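Local coordinates for DNA repair protein rhp9/CRB2 (Schizosaccharomyces pombe, PDB 2FHD) that recognises the methylated tail of histone H4 in a methylation-state-specific way through its tandem tudor domains in DNA repair, at the interface of chains A and B. Numbering follows the deposited sequence. Chains: chain A/B, DNA repair protein rhp9/CRB2.

The interface of chains A and B. Residues chain A 148-149, 151; chain B 16-18, 50, 52.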
# COMPACT_ATOMS: atom_id res chain seq x y z
N GLU A 148 -7.08 4.62 10.27
CA GLU A 148 -7.50 5.07 9.00
C GLU A 148 -7.17 6.58 8.82
O GLU A 148 -7.48 7.45 9.66
CB GLU A 148 -8.98 4.72 8.82
CG GLU A 148 -9.30 4.39 7.45
CD GLU A 148 -8.78 5.47 6.53
OE1 GLU A 148 -7.68 5.30 5.91
OE2 GLU A 148 -9.43 6.53 6.49
N GLU A 149 -6.49 6.83 7.71
CA GLU A 149 -6.17 8.17 7.23
C GLU A 149 -7.35 9.08 6.74
O GLU A 149 -7.93 8.86 5.65
CB GLU A 149 -5.14 7.98 6.12
CG GLU A 149 -4.73 9.21 5.37
CD GLU A 149 -4.86 10.43 6.19
OE1 GLU A 149 -4.68 10.36 7.43
OE2 GLU A 149 -5.19 11.48 5.60
N SER A 151 -10.68 9.55 6.97
CA SER A 151 -11.83 8.81 7.47
C SER A 151 -11.49 7.85 8.63
O SER A 151 -11.13 8.28 9.73
CB SER A 151 -12.44 7.98 6.38
OG SER A 151 -12.62 6.68 6.92
N PHE B 16 -15.48 7.73 1.01
CA PHE B 16 -15.12 7.32 2.34
C PHE B 16 -13.82 6.61 2.27
O PHE B 16 -13.67 5.66 1.52
CB PHE B 16 -16.18 6.38 2.88
CG PHE B 16 -15.87 5.83 4.27
CD1 PHE B 16 -15.73 6.69 5.35
CD2 PHE B 16 -15.74 4.46 4.47
CE1 PHE B 16 -15.44 6.17 6.66
CE2 PHE B 16 -15.51 3.94 5.78
CZ PHE B 16 -15.34 4.79 6.85
N LYS B 17 -12.87 7.06 3.07
CA LYS B 17 -11.48 6.54 3.00
C LYS B 17 -11.24 5.26 3.81
O LYS B 17 -10.18 4.64 3.68
CB LYS B 17 -10.46 7.64 3.38
CG LYS B 17 -10.35 8.66 2.26
CD LYS B 17 -9.65 9.93 2.65
CE LYS B 17 -9.58 10.74 1.40
NZ LYS B 17 -8.90 12.05 1.62
N GLY B 18 -12.23 4.83 4.60
CA GLY B 18 -12.20 3.50 5.26
C GLY B 18 -12.75 2.43 4.37
O GLY B 18 -12.75 2.55 3.15
N THR B 50 -16.93 9.82 11.39
CA THR B 50 -15.77 10.61 11.05
C THR B 50 -15.89 12.04 10.46
O THR B 50 -16.73 12.38 9.66
CB THR B 50 -14.70 9.68 10.27
OG1 THR B 50 -13.78 10.44 9.46
CG2 THR B 50 -15.36 8.65 9.40
N SER B 52 -13.46 14.41 8.03
CA SER B 52 -13.54 13.95 6.67
C SER B 52 -12.45 13.66 5.69
O SER B 52 -12.46 12.50 5.08
CB SER B 52 -14.20 15.09 5.94
OG SER B 52 -13.23 15.98 5.44
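A:Ser151, at the end of the modelled part of chain A, brings its hydroxyl in over the CE1/CZ side of one face of the B:Phe16 ring, and the contact is tightest here. The B:Gly18 amide N covers the centre of that same face. OG lies 3.0 Å from this N, at best a strongly bent hydrogen bond, because the N-H turns mostly to the ring. CB of the serine packs on CE1 at 3.5 Å and also rests against CB of B:Lys17. With CG anti to its own N (chi1 178°), B:Phe16 turns this face to the serine; the B:Thr50 methyl CG2 lies at the ring edge. B:Thr50 also offers OG1 to the carbonyl O of A:Ser151, a weak bond of 3.4 Å.

A:Glu148 bends at chi2 (-50°) and crosses the B:Lys17 side chain at about a right angle. Its carboxylate CD sits 3.3 Å from the carbonyl O of B:Lys17, probably an unfavourable pairing if the acid is ionised. CG lies 3.7 Å from CA of B:Gly18, while OE2 accepts a weak bond from the A:Ser151 hydroxyl. Replacing A:Glu148 with alanine would probably leave that hydroxyl without its acceptor and uncover the backbone of B:Lys17 and B:Gly18.

Packing is looser along the lysine. Its extended chain passes the carbonyl O of A:Glu149, with CD at 3.6 Å, and NZ stays 5.5 Å from OE2 of A:Glu149, too far for a salt bridge. The small patch docks a C-terminal tail on a neighbouring tudor-domain copy, perhaps only as a crystal contact.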